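RNA-dependent RNA Polymerase (Bombyx mori cytoplasmic polyhedrosis virus, PDB 6TZ0) catalyses RNA-templated RNA synthesis, serving transcription and genome replication of a double-stranded RNA virus, with fully conservative production of plus strands. Local coordinates at residues Q453-A457 with S936-L940; P840-P846 with R867-R872; L875-S879 with L892-L897. All coordinates share one frame; numbering follows the deposited sequence.

Interaction 1 (Q453-A457 with S936-L940); sequences QAVFA and SLEQL
In Gln453 the first torsion sets CG trans to the backbone N (chi1 -179°) and the second bends the chain (chi2 63°), a course that brings CG to 3.9 Å from CD1 of Leu937 and sends the amide on toward Leu940. Leu937 is likewise trans about its first bond (chi1 180°), and its two methyls divide the work: CD1 meets the glutamine, whose chain it crosses at about a right angle, while CD2 lies 3.9 Å from CB of Ala454. The contact illustrates how two helices and the residues that follow them can meet, here helix 449-455 of the central polymerase region and helix 927-937 of the C-terminal region. At Ala454, with its small side chain, the chains come closest, its CA lying 4.9 Å from CA of Leu937. Leu940 completes the seam: CD1 lies 3.5 Å from NE2 of Gln453 and also faces the methyl of Ala457, while CD2 rests near Ala457 O at 3.9 Å. Trp417 and Leu418 of helix 413-422 and Leu973 and Ile977 of helix 973-979 extend this packing. Ser936 OG stands 3.4 Å from Ala454 O without a hydrogen bond between them; it bonds to Leu933 O in its own helix and to ND2 of Asn64 of Viral structural protein 4, which also reaches Ala454 O weakly. The chemistry thus implies a direct join made by van der Waals packing, with no hydrogen bond passing between the segments, and with Asn64 of Viral structural protein 4 offering a polar bridge, weak on the Ala454 side.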
ATOM      1  N   GLN A 453      -7.764  -8.914  14.642  1.00 40.86           N
ATOM      2  CA  GLN A 453      -8.677  -8.024  15.348  1.00 40.86           C
ATOM      3  C   GLN A 453      -9.702  -8.810  16.157  1.00 40.86           C
ATOM      4  O   GLN A 453     -10.118  -8.371  17.234  1.00 40.86           O
ATOM      5  CB  GLN A 453      -9.352  -7.088  14.345  1.00 40.86           C
ATOM      6  CG  GLN A 453     -10.304  -6.082  14.953  1.00 40.86           C
ATOM      7  CD  GLN A 453      -9.620  -5.121  15.887  1.00 40.86           C
ATOM      8  OE1 GLN A 453      -8.552  -4.599  15.591  1.00 40.86           O
ATOM      9  NE2 GLN A 453     -10.227  -4.894  17.037  1.00 40.86           N
ATOM     10  N   ALA A 454     -10.111  -9.981  15.665  1.00 42.17           N
ATOM     11  CA  ALA A 454     -11.047 -10.814  16.409  1.00 42.17           C
ATOM     12  C   ALA A 454     -10.403 -11.454  17.633  1.00 42.17           C
ATOM     13  O   ALA A 454     -11.100 -11.781  18.597  1.00 42.17           O
ATOM     14  CB  ALA A 454     -11.625 -11.889  15.496  1.00 42.17           C
ATOM     15  N   VAL A 455      -9.086 -11.636  17.620  1.00 43.13           N
ATOM     16  CA  VAL A 455      -8.409 -12.254  18.756  1.00 43.13           C
ATOM     17  C   VAL A 455      -8.243 -11.261  19.900  1.00 43.13           C
ATOM     18  O   VAL A 455      -8.558 -11.565  21.056  1.00 43.13           O
ATOM     19  CB  VAL A 455      -7.066 -12.856  18.297  1.00 43.13           C
ATOM     20  CG1 VAL A 455      -6.174 -13.159  19.459  1.00 43.13           C
ATOM     21  CG2 VAL A 455      -7.319 -14.151  17.557  1.00 43.13           C
ATOM     22  N   PHE A 456      -7.781 -10.048  19.601  1.00 40.47           N
ATOM     23  CA  PHE A 456      -7.539  -9.026  20.611  1.00 40.47           C
ATOM     24  C   PHE A 456      -8.702  -8.055  20.747  1.00 40.47           C
ATOM     25  O   PHE A 456      -8.491  -6.875  21.032  1.00 40.47           O
ATOM     26  CB  PHE A 456      -6.260  -8.263  20.293  1.00 40.47           C
ATOM     27  CG  PHE A 456      -5.028  -9.089  20.406  1.00 40.47           C
ATOM     28  CD1 PHE A 456      -4.440  -9.314  21.634  1.00 40.47           C
ATOM     29  CD2 PHE A 456      -4.458  -9.648  19.282  1.00 40.47           C
ATOM     30  CE1 PHE A 456      -3.300 -10.076  21.734  1.00 40.47           C
ATOM     31  CE2 PHE A 456      -3.322 -10.410  19.376  1.00 40.47           C
ATOM     32  CZ  PHE A 456      -2.742 -10.623  20.603  1.00 40.47           C
ATOM     33  N   ALA A 457      -9.931  -8.533  20.554  1.00 36.86           N
ATOM     34  CA  ALA A 457     -11.093  -7.660  20.602  1.00 36.86           C
ATOM     35  C   ALA A 457     -11.446  -7.229  22.015  1.00 36.86           C
ATOM     36  O   ALA A 457     -12.187  -6.258  22.184  1.00 36.86           O
ATOM     37  CB  ALA A 457     -12.292  -8.355  19.967  1.00 36.86           C
ATOM     38  N   SER A 936     -17.225 -12.263  19.285  1.00 47.05           N
ATOM     39  CA  SER A 936     -16.511 -11.177  19.943  1.00 47.05           C
ATOM     40  C   SER A 936     -16.192 -10.045  18.977  1.00 47.05           C
ATOM     41  O   SER A 936     -16.143  -8.882  19.388  1.00 47.05           O
ATOM     42  CB  SER A 936     -15.229 -11.699  20.580  1.00 47.05           C
ATOM     43  OG  SER A 936     -14.316 -12.125  19.591  1.00 47.05           O
ATOM     44  N   LEU A 937     -15.978 -10.361  17.700  1.00 46.26           N
ATOM     45  CA  LEU A 937     -15.682  -9.318  16.724  1.00 46.26           C
ATOM     46  C   LEU A 937     -16.912  -8.482  16.396  1.00 46.26           C
ATOM     47  O   LEU A 937     -16.786  -7.286  16.119  1.00 46.26           O
ATOM     48  CB  LEU A 937     -15.104  -9.951  15.462  1.00 46.26           C
ATOM     49  CG  LEU A 937     -14.717  -9.052  14.295  1.00 46.26           C
ATOM     50  CD1 LEU A 937     -13.713  -8.018  14.738  1.00 46.26           C
ATOM     51  CD2 LEU A 937     -14.143  -9.901  13.197  1.00 46.26           C
ATOM     52  N   GLU A 938     -18.105  -9.080  16.449  1.00 52.32           N
ATOM     53  CA  GLU A 938     -19.335  -8.333  16.186  1.00 52.32           C
ATOM     54  C   GLU A 938     -19.653  -7.272  17.230  1.00 52.32           C
ATOM     55  O   GLU A 938     -20.523  -6.433  16.980  1.00 52.32           O
ATOM     56  CB  GLU A 938     -20.531  -9.273  16.106  1.00 52.32           C
ATOM     57  CG  GLU A 938     -20.555 -10.152  14.903  1.00 52.32           C
ATOM     58  CD  GLU A 938     -21.771 -11.043  14.878  1.00 52.32           C
ATOM     59  OE1 GLU A 938     -22.542 -11.027  15.860  1.00 52.32           O
ATOM     60  OE2 GLU A 938     -21.957 -11.768  13.879  1.00 52.32           O
ATOM     61  N   GLN A 939     -18.995  -7.284  18.385  1.00 43.62           N
ATOM     62  CA  GLN A 939     -19.319  -6.364  19.458  1.00 43.62           C
ATOM     63  C   GLN A 939     -18.512  -5.077  19.395  1.00 43.62           C
ATOM     64  O   GLN A 939     -18.337  -4.425  20.426  1.00 43.62           O
ATOM     65  CB  GLN A 939     -19.100  -7.038  20.811  1.00 43.62           C
ATOM     66  CG  GLN A 939     -19.811  -8.360  20.958  1.00 43.62           C
ATOM     67  CD  GLN A 939     -21.250  -8.288  20.534  1.00 43.62           C
ATOM     68  OE1 GLN A 939     -21.654  -8.928  19.569  1.00 43.62           O
ATOM     69  NE2 GLN A 939     -22.031  -7.481  21.232  1.00 43.62           N
ATOM     70  N   LEU A 940     -18.009  -4.698  18.221  1.00 40.93           N
ATOM     71  CA  LEU A 940     -17.082  -3.578  18.136  1.00 40.93           C
ATOM     72  C   LEU A 940     -17.625  -2.367  17.400  1.00 40.93           C
ATOM     73  O   LEU A 940     -17.027  -1.298  17.496  1.00 40.93           O
ATOM     74  CB  LEU A 940     -15.773  -4.010  17.468  1.00 40.93           C
ATOM     75  CG  LEU A 940     -14.938  -5.056  18.203  1.00 40.93           C
ATOM     76  CD1 LEU A 940     -13.650  -5.299  17.452  1.00 40.93           C
ATOM     77  CD2 LEU A 940     -14.667  -4.653  19.629  1.00 40.93           C
TER

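Interaction 2 (P840-P846 with R867-R872); sequences PRGGEYP and RGAYKR
Pro840 faces Lys871 and Glu844 faces Arg867, with the irregular loop 840-846 running in the opposite sense to 867-872; the CA atoms of the second pair are 6.1 Å apart. The motif is a loop laid over a short strand and the 3-10 turn that follows it, strand 867-868 being paired antiparallel with strand 1141-1142 by its backbone. Gly868, between strand and turn, takes a positive phi (90°), in a conformation that suits a residue without CB. Side chains of the second segment hold the loop by its carbonyls. The extended chain of Arg867 delivers NE to Glu844 O at 2.9 Å, the acceptor lying in the guanidinium plane and the donor almost in line with the carbonyl bond (174°), though the bond is bent at the hydrogen (144°); NH2 of the same group makes a salt bridge to Asp765, so the guanidinium is held from two directions. Glu844's own carboxylate lies near the backbone of Gly868, and its OE1 remains 5.2 Å from Arg867 NE, an approach of opposite charges without contact. At the first residue of 840-846, the ring of Pro840 packs on the end of the turn, its CG 3.7 Å from CB of Arg872, whose guanidinium pairs with Asp1017. Lys871, bent at chi2 and chi3 and salt-bridged to Glu861, curls back to the loop, where its NZ donates to Tyr845 O at 2.8 Å from above the carbonyl plane.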
ATOM      1  N   PRO A 840     -15.820 -22.669 -24.237  1.00 55.72           N
ATOM      2  CA  PRO A 840     -16.393 -22.113 -23.006  1.00 55.72           C
ATOM      3  C   PRO A 840     -15.856 -22.849 -21.793  1.00 55.72           C
ATOM      4  O   PRO A 840     -15.857 -24.082 -21.749  1.00 55.72           O
ATOM      5  CB  PRO A 840     -17.897 -22.341 -23.182  1.00 55.72           C
ATOM      6  CG  PRO A 840     -18.088 -22.453 -24.621  1.00 55.72           C
ATOM      7  CD  PRO A 840     -16.872 -23.114 -25.163  1.00 55.72           C
ATOM      8  N   ARG A 841     -15.353 -22.073 -20.831  1.00 59.35           N
ATOM      9  CA  ARG A 841     -14.634 -22.505 -19.633  1.00 59.35           C
ATOM     10  C   ARG A 841     -13.347 -23.258 -19.950  1.00 59.35           C
ATOM     11  O   ARG A 841     -12.778 -23.897 -19.063  1.00 59.35           O
ATOM     12  CB  ARG A 841     -15.519 -23.343 -18.700  1.00 59.35           C
ATOM     13  CG  ARG A 841     -16.695 -22.580 -18.134  1.00 59.35           C
ATOM     14  CD  ARG A 841     -17.604 -23.483 -17.329  1.00 59.35           C
ATOM     15  NE  ARG A 841     -16.934 -24.020 -16.150  1.00 59.35           N
ATOM     16  CZ  ARG A 841     -16.888 -23.406 -14.974  1.00 59.35           C
ATOM     17  NH1 ARG A 841     -16.257 -23.971 -13.955  1.00 59.35           N
ATOM     18  NH2 ARG A 841     -17.471 -22.224 -14.817  1.00 59.35           N
ATOM     19  N   GLY A 842     -12.858 -23.178 -21.183  1.00 54.42           N
ATOM     20  CA  GLY A 842     -11.587 -23.756 -21.548  1.00 54.42           C
ATOM     21  C   GLY A 842     -10.543 -22.673 -21.652  1.00 54.42           C
ATOM     22  O   GLY A 842     -10.179 -22.064 -20.646  1.00 54.42           O
ATOM     23  N   GLY A 843     -10.063 -22.405 -22.858  1.00 54.02           N
ATOM     24  CA  GLY A 843      -9.090 -21.349 -23.031  1.00 54.02           C
ATOM     25  C   GLY A 843      -9.727 -20.002 -23.293  1.00 54.02           C
ATOM     26  O   GLY A 843      -9.194 -18.975 -22.858  1.00 54.02           O
ATOM     27  N   GLU A 844     -10.869 -20.014 -23.991  1.00 52.66           N
ATOM     28  CA  GLU A 844     -11.607 -18.823 -24.429  1.00 52.66           C
ATOM     29  C   GLU A 844     -10.720 -17.890 -25.248  1.00 52.66           C
ATOM     30  O   GLU A 844     -10.689 -16.676 -25.044  1.00 52.66           O
ATOM     31  CB  GLU A 844     -12.237 -18.081 -23.249  1.00 52.66           C
ATOM     32  CG  GLU A 844     -13.338 -18.836 -22.551  1.00 52.66           C
ATOM     33  CD  GLU A 844     -13.930 -18.056 -21.405  1.00 52.66           C
ATOM     34  OE1 GLU A 844     -13.419 -16.958 -21.109  1.00 52.66           O
ATOM     35  OE2 GLU A 844     -14.898 -18.543 -20.789  1.00 52.66           O
ATOM     36  N   TYR A 845      -9.998 -18.470 -26.181  1.00 45.21           N
ATOM     37  CA  TYR A 845      -9.061 -17.713 -26.981  1.00 45.21           C
ATOM     38  C   TYR A 845      -9.628 -17.504 -28.385  1.00 45.21           C
ATOM     39  O   TYR A 845     -10.406 -18.334 -28.863  1.00 45.21           O
ATOM     40  CB  TYR A 845      -7.718 -18.454 -27.044  1.00 45.21           C
ATOM     41  CG  TYR A 845      -6.583 -17.649 -27.587  1.00 45.21           C
ATOM     42  CD1 TYR A 845      -5.982 -16.675 -26.813  1.00 45.21           C
ATOM     43  CD2 TYR A 845      -6.116 -17.853 -28.871  1.00 45.21           C
ATOM     44  CE1 TYR A 845      -4.961 -15.924 -27.298  1.00 45.21           C
ATOM     45  CE2 TYR A 845      -5.083 -17.110 -29.366  1.00 45.21           C
ATOM     46  CZ  TYR A 845      -4.511 -16.148 -28.571  1.00 45.21           C
ATOM     47  OH  TYR A 845      -3.483 -15.393 -29.049  1.00 45.21           O
ATOM     48  N   PRO A 846      -9.320 -16.380 -29.040  1.00 45.41           N
ATOM     49  CA  PRO A 846      -9.809 -16.166 -30.409  1.00 45.41           C
ATOM     50  C   PRO A 846      -9.223 -17.156 -31.404  1.00 45.41           C
ATOM     51  O   PRO A 846      -8.026 -17.443 -31.395  1.00 45.41           O
ATOM     52  CB  PRO A 846      -9.359 -14.735 -30.719  1.00 45.41           C
ATOM     53  CG  PRO A 846      -9.256 -14.095 -29.406  1.00 45.41           C
ATOM     54  CD  PRO A 846      -8.766 -15.141 -28.471  1.00 45.41           C
ATOM     55  N   ARG A 867     -16.032 -13.105 -25.032  1.00 46.68           N
ATOM     56  CA  ARG A 867     -15.743 -14.358 -24.362  1.00 46.68           C
ATOM     57  C   ARG A 867     -16.950 -14.749 -23.530  1.00 46.68           C
ATOM     58  O   ARG A 867     -18.014 -14.135 -23.621  1.00 46.68           O
ATOM     59  CB  ARG A 867     -14.484 -14.247 -23.504  1.00 46.68           C
ATOM     60  CG  ARG A 867     -13.239 -14.071 -24.339  1.00 46.68           C
ATOM     61  CD  ARG A 867     -11.994 -13.991 -23.495  1.00 46.68           C
ATOM     62  NE  ARG A 867     -10.805 -13.872 -24.328  1.00 46.68           N
ATOM     63  CZ  ARG A 867     -10.253 -12.717 -24.676  1.00 46.68           C
ATOM     64  NH1 ARG A 867      -9.171 -12.699 -25.441  1.00 46.68           N
ATOM     65  NH2 ARG A 867     -10.772 -11.582 -24.244  1.00 46.68           N
ATOM     66  N   GLY A 868     -16.786 -15.792 -22.730  1.00 48.76           N
ATOM     67  CA  GLY A 868     -17.897 -16.295 -21.955  1.00 48.76           C
ATOM     68  C   GLY A 868     -18.668 -17.348 -22.715  1.00 48.76           C
ATOM     69  O   GLY A 868     -18.074 -18.181 -23.404  1.00 48.76           O
ATOM     70  N   ALA A 869     -19.996 -17.308 -22.622  1.00 47.00           N
ATOM     71  CA  ALA A 869     -20.834 -18.294 -23.289  1.00 47.00           C
ATOM     72  C   ALA A 869     -20.933 -18.078 -24.792  1.00 47.00           C
ATOM     73  O   ALA A 869     -21.479 -18.941 -25.484  1.00 47.00           O
ATOM     74  CB  ALA A 869     -22.234 -18.291 -22.676  1.00 47.00           C
ATOM     75  N   TYR A 870     -20.420 -16.961 -25.310  1.00 45.80           N
ATOM     76  CA  TYR A 870     -20.468 -16.705 -26.744  1.00 45.80           C
ATOM     77  C   TYR A 870     -19.475 -17.571 -27.516  1.00 45.80           C
ATOM     78  O   TYR A 870     -19.611 -17.717 -28.734  1.00 45.80           O
ATOM     79  CB  TYR A 870     -20.230 -15.213 -26.999  1.00 45.80           C
ATOM     80  CG  TYR A 870     -20.353 -14.784 -28.442  1.00 45.80           C
ATOM     81  CD1 TYR A 870     -21.579 -14.820 -29.092  1.00 45.80           C
ATOM     82  CD2 TYR A 870     -19.250 -14.319 -29.146  1.00 45.80           C
ATOM     83  CE1 TYR A 870     -21.700 -14.430 -30.405  1.00 45.80           C
ATOM     84  CE2 TYR A 870     -19.361 -13.916 -30.462  1.00 45.80           C
ATOM     85  CZ  TYR A 870     -20.592 -13.976 -31.085  1.00 45.80           C
ATOM     86  OH  TYR A 870     -20.711 -13.578 -32.395  1.00 45.80           O
ATOM     87  N   LYS A 871     -18.513 -18.194 -26.831  1.00 47.78           N
ATOM     88  CA  LYS A 871     -17.581 -19.097 -27.496  1.00 47.78           C
ATOM     89  C   LYS A 871     -18.224 -20.427 -27.881  1.00 47.78           C
ATOM     90  O   LYS A 871     -17.638 -21.186 -28.659  1.00 47.78           O
ATOM     91  CB  LYS A 871     -16.368 -19.339 -26.601  1.00 47.78           C
ATOM     92  CG  LYS A 871     -15.540 -18.104 -26.345  1.00 47.78           C
ATOM     93  CD  LYS A 871     -14.906 -17.607 -27.623  1.00 47.78           C
ATOM     94  CE  LYS A 871     -13.822 -18.551 -28.082  1.00 47.78           C
ATOM     95  NZ  LYS A 871     -13.138 -18.046 -29.299  1.00 47.78           N
ATOM     96  N   ARG A 872     -19.417 -20.726 -27.359  1.00 52.17           N
ATOM     97  CA  ARG A 872     -20.105 -21.965 -27.705  1.00 52.17           C
ATOM     98  C   ARG A 872     -20.678 -21.920 -29.119  1.00 52.17           C
ATOM     99  O   ARG A 872     -20.927 -22.971 -29.717  1.00 52.17           O
ATOM    100  CB  ARG A 872     -21.194 -22.243 -26.660  1.00 52.17           C
ATOM    101  CG  ARG A 872     -21.864 -23.596 -26.770  1.00 52.17           C
ATOM    102  CD  ARG A 872     -22.793 -23.903 -25.630  1.00 52.17           C
ATOM    103  NE  ARG A 872     -23.520 -25.140 -25.901  1.00 52.17           N
ATOM    104  CZ  ARG A 872     -23.064 -26.356 -25.625  1.00 52.17           C
ATOM    105  NH1 ARG A 872     -23.799 -27.417 -25.916  1.00 52.17           N
ATOM    106  NH2 ARG A 872     -21.881 -26.515 -25.051  1.00 52.17           N
TER

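Interaction 3 (L875-S879 with L892-L897); sequences LYDVS and LDDDLL
Leu892 meets Tyr876 at the start of the second segment, its CD1 lying 3.6 Å from CE1 of the ring, which it approaches obliquely; both residues also touch Thr1013, and the phenol oxygen bonds to Asp1017. Asp893 comes next and supplies the polar link across the contact. Its backbone N-H points almost straight (166°) at Ser879 OG, 3.3 Å from the nitrogen. That hydroxyl is turned beside its own backbone N (chi1 -62°), where it can donate to Leu875 O at 2.9 Å, in the carbonyl plane; one oxygen therefore gives one bond and receives another, linking the backbone at Asp893 to Leu875 in helix 873-878. The carboxylate of Asp893 has other partners: OD1 accepts weakly from Asp895 N, and OD2 makes a salt bridge with Arg853. Leu896, a turn further on, sets CD2 3.8 Å from Val878 O and against that valine's CG1. Leu897 closes the row with both methyls: CD1 sits 3.7 Å from CD2 of Leu875, the two side chains crossing near a right angle, and CD2 lies 3.4 Å from Ser879 OG, beside the serine's hydrogen bonds. Phe902 and Leu906 of helix 902-911 continue this apolar patch. The whole is a buried helix-helix packing in the C-terminal region, in which the end of helix 873-878 meets the start of helix 894-899, with Asp893 as the N-cap of the latter.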
ATOM      1  N   LEU A 875     -19.038 -24.042 -32.021  1.00 53.38           N
ATOM      2  CA  LEU A 875     -19.470 -25.423 -32.229  1.00 53.38           C
ATOM      3  C   LEU A 875     -20.520 -25.523 -33.323  1.00 53.38           C
ATOM      4  O   LEU A 875     -20.549 -26.503 -34.073  1.00 53.38           O
ATOM      5  CB  LEU A 875     -20.049 -25.995 -30.937  1.00 53.38           C
ATOM      6  CG  LEU A 875     -19.202 -26.114 -29.676  1.00 53.38           C
ATOM      7  CD1 LEU A 875     -20.083 -26.574 -28.525  1.00 53.38           C
ATOM      8  CD2 LEU A 875     -18.054 -27.069 -29.887  1.00 53.38           C
ATOM      9  N   TYR A 876     -21.384 -24.522 -33.425  1.00 54.52           N
ATOM     10  CA  TYR A 876     -22.426 -24.491 -34.436  1.00 54.52           C
ATOM     11  C   TYR A 876     -21.951 -23.857 -35.729  1.00 54.52           C
ATOM     12  O   TYR A 876     -22.444 -24.217 -36.803  1.00 54.52           O
ATOM     13  CB  TYR A 876     -23.634 -23.736 -33.889  1.00 54.52           C
ATOM     14  CG  TYR A 876     -24.299 -24.446 -32.741  1.00 54.52           C
ATOM     15  CD1 TYR A 876     -25.255 -25.422 -32.970  1.00 54.52           C
ATOM     16  CD2 TYR A 876     -23.952 -24.162 -31.428  1.00 54.52           C
ATOM     17  CE1 TYR A 876     -25.865 -26.080 -31.926  1.00 54.52           C
ATOM     18  CE2 TYR A 876     -24.551 -24.819 -30.377  1.00 54.52           C
ATOM     19  CZ  TYR A 876     -25.507 -25.777 -30.635  1.00 54.52           C
ATOM     20  OH  TYR A 876     -26.115 -26.442 -29.601  1.00 54.52           O
ATOM     21  N   ASP A 877     -20.996 -22.930 -35.644  1.00 53.94           N
ATOM     22  CA  ASP A 877     -20.418 -22.325 -36.837  1.00 53.94           C
ATOM     23  C   ASP A 877     -19.605 -23.343 -37.628  1.00 53.94           C
ATOM     24  O   ASP A 877     -19.612 -23.319 -38.863  1.00 53.94           O
ATOM     25  CB  ASP A 877     -19.551 -21.130 -36.437  1.00 53.94           C
ATOM     26  CG  ASP A 877     -19.219 -20.221 -37.604  1.00 53.94           C
ATOM     27  OD1 ASP A 877     -19.723 -20.449 -38.721  1.00 53.94           O
ATOM     28  OD2 ASP A 877     -18.436 -19.269 -37.404  1.00 53.94           O
ATOM     29  N   VAL A 878     -18.910 -24.254 -36.938  1.00 55.00           N
ATOM     30  CA  VAL A 878     -18.208 -25.330 -37.640  1.00 55.00           C
ATOM     31  C   VAL A 878     -19.206 -26.305 -38.270  1.00 55.00           C
ATOM     32  O   VAL A 878     -18.960 -26.847 -39.356  1.00 55.00           O
ATOM     33  CB  VAL A 878     -17.219 -26.013 -36.668  1.00 55.00           C
ATOM     34  CG1 VAL A 878     -16.576 -27.241 -37.271  1.00 55.00           C
ATOM     35  CG2 VAL A 878     -16.122 -25.047 -36.297  1.00 55.00           C
ATOM     36  N   SER A 879     -20.384 -26.459 -37.667  1.00 57.77           N
ATOM     37  CA  SER A 879     -21.421 -27.364 -38.149  1.00 57.77           C
ATOM     38  C   SER A 879     -22.251 -26.797 -39.311  1.00 57.77           C
ATOM     39  O   SER A 879     -23.329 -27.346 -39.573  1.00 57.77           O
ATOM     40  CB  SER A 879     -22.354 -27.747 -36.998  1.00 57.77           C
ATOM     41  OG  SER A 879     -21.649 -28.439 -35.987  1.00 57.77           O
ATOM     42  N   LEU A 892     -25.795 -31.024 -34.480  1.00 62.38           N
ATOM     43  CA  LEU A 892     -24.387 -30.687 -34.481  1.00 62.38           C
ATOM     44  C   LEU A 892     -23.756 -31.829 -35.249  1.00 62.38           C
ATOM     45  O   LEU A 892     -24.142 -32.986 -35.079  1.00 62.38           O
ATOM     46  CB  LEU A 892     -23.820 -30.639 -33.065  1.00 62.38           C
ATOM     47  CG  LEU A 892     -24.306 -29.501 -32.172  1.00 62.38           C
ATOM     48  CD1 LEU A 892     -25.766 -29.710 -31.804  1.00 62.38           C
ATOM     49  CD2 LEU A 892     -23.442 -29.372 -30.929  1.00 62.38           C
ATOM     50  N   ASP A 893     -22.794 -31.528 -36.106  1.00 62.28           N
ATOM     51  CA  ASP A 893     -22.173 -32.596 -36.859  1.00 62.28           C
ATOM     52  C   ASP A 893     -21.134 -33.116 -35.904  1.00 62.28           C
ATOM     53  O   ASP A 893     -20.018 -32.613 -35.876  1.00 62.28           O
ATOM     54  CB  ASP A 893     -21.504 -32.039 -38.113  1.00 62.28           C
ATOM     55  CG  ASP A 893     -20.815 -33.111 -38.931  1.00 62.28           C
ATOM     56  OD1 ASP A 893     -21.119 -34.304 -38.726  1.00 62.28           O
ATOM     57  OD2 ASP A 893     -19.969 -32.763 -39.781  1.00 62.28           O
ATOM     58  N   ASP A 894     -21.484 -34.132 -35.117  1.00 65.58           N
ATOM     59  CA  ASP A 894     -20.497 -34.605 -34.152  1.00 65.58           C
ATOM     60  C   ASP A 894     -19.297 -35.294 -34.796  1.00 65.58           C
ATOM     61  O   ASP A 894     -18.258 -35.430 -34.144  1.00 65.58           O
ATOM     62  CB  ASP A 894     -21.173 -35.551 -33.162  1.00 65.58           C
ATOM     63  CG  ASP A 894     -22.141 -34.834 -32.251  1.00 65.58           C
ATOM     64  OD1 ASP A 894     -21.879 -33.662 -31.913  1.00 65.58           O
ATOM     65  OD2 ASP A 894     -23.176 -35.429 -31.888  1.00 65.58           O
ATOM     66  N   ASP A 895     -19.409 -35.722 -36.053  1.00 64.31           N
ATOM     67  CA  ASP A 895     -18.286 -36.375 -36.721  1.00 64.31           C
ATOM     68  C   ASP A 895     -17.180 -35.372 -37.032  1.00 64.31           C
ATOM     69  O   ASP A 895     -16.001 -35.621 -36.747  1.00 64.31           O
ATOM     70  CB  ASP A 895     -18.778 -37.059 -37.997  1.00 64.31           C
ATOM     71  CG  ASP A 895     -17.771 -38.039 -38.578  1.00 64.31           C
ATOM     72  OD1 ASP A 895     -16.690 -38.249 -37.986  1.00 64.31           O
ATOM     73  OD2 ASP A 895     -18.067 -38.606 -39.650  1.00 64.31           O
ATOM     74  N   LEU A 896     -17.547 -34.232 -37.623  1.00 61.11           N
ATOM     75  CA  LEU A 896     -16.568 -33.193 -37.911  1.00 61.11           C
ATOM     76  C   LEU A 896     -16.039 -32.559 -36.633  1.00 61.11           C
ATOM     77  O   LEU A 896     -14.868 -32.175 -36.570  1.00 61.11           O
ATOM     78  CB  LEU A 896     -17.193 -32.140 -38.822  1.00 61.11           C
ATOM     79  CG  LEU A 896     -16.277 -31.030 -39.329  1.00 61.11           C
ATOM     80  CD1 LEU A 896     -15.160 -31.648 -40.121  1.00 61.11           C
ATOM     81  CD2 LEU A 896     -17.050 -30.051 -40.185  1.00 61.11           C
ATOM     82  N   LEU A 897     -16.877 -32.470 -35.601  1.00 62.40           N
ATOM     83  CA  LEU A 897     -16.430 -31.959 -34.312  1.00 62.40           C
ATOM     84  C   LEU A 897     -15.497 -32.946 -33.619  1.00 62.40           C
ATOM     85  O   LEU A 897     -14.664 -32.543 -32.801  1.00 62.40           O
ATOM     86  CB  LEU A 897     -17.643 -31.649 -33.427  1.00 62.40           C
ATOM     87  CG  LEU A 897     -18.376 -30.295 -33.456  1.00 62.40           C
ATOM     88  CD1 LEU A 897     -17.523 -29.213 -32.881  1.00 62.40           C
ATOM     89  CD2 LEU A 897     -18.817 -29.866 -34.842  1.00 62.40           C
TER

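In the fold
Followed from the N terminus, the chain reaches 453-457 in the central polymerase region, and 478 residues pass before 936-940 closes the loop of interaction 1. Interactions 2 and 3 both nest inside it. Interaction 2 closes a short excursion without helix or strand between 840-846 and 867-872; the chain then passes from strand 867-868 through a 3-10 turn into helix 873-878, where interaction 3 opens, to close at 892-897. These two are in series, their centres 16 Å apart: interaction 2 ties a loop to a strand and turn, and interaction 3 helix 873-878 to helix 894-899. Interaction 1, about 31 Å from interaction 2 at the nearest atoms, instead joins the C-terminal region to the polymerase core.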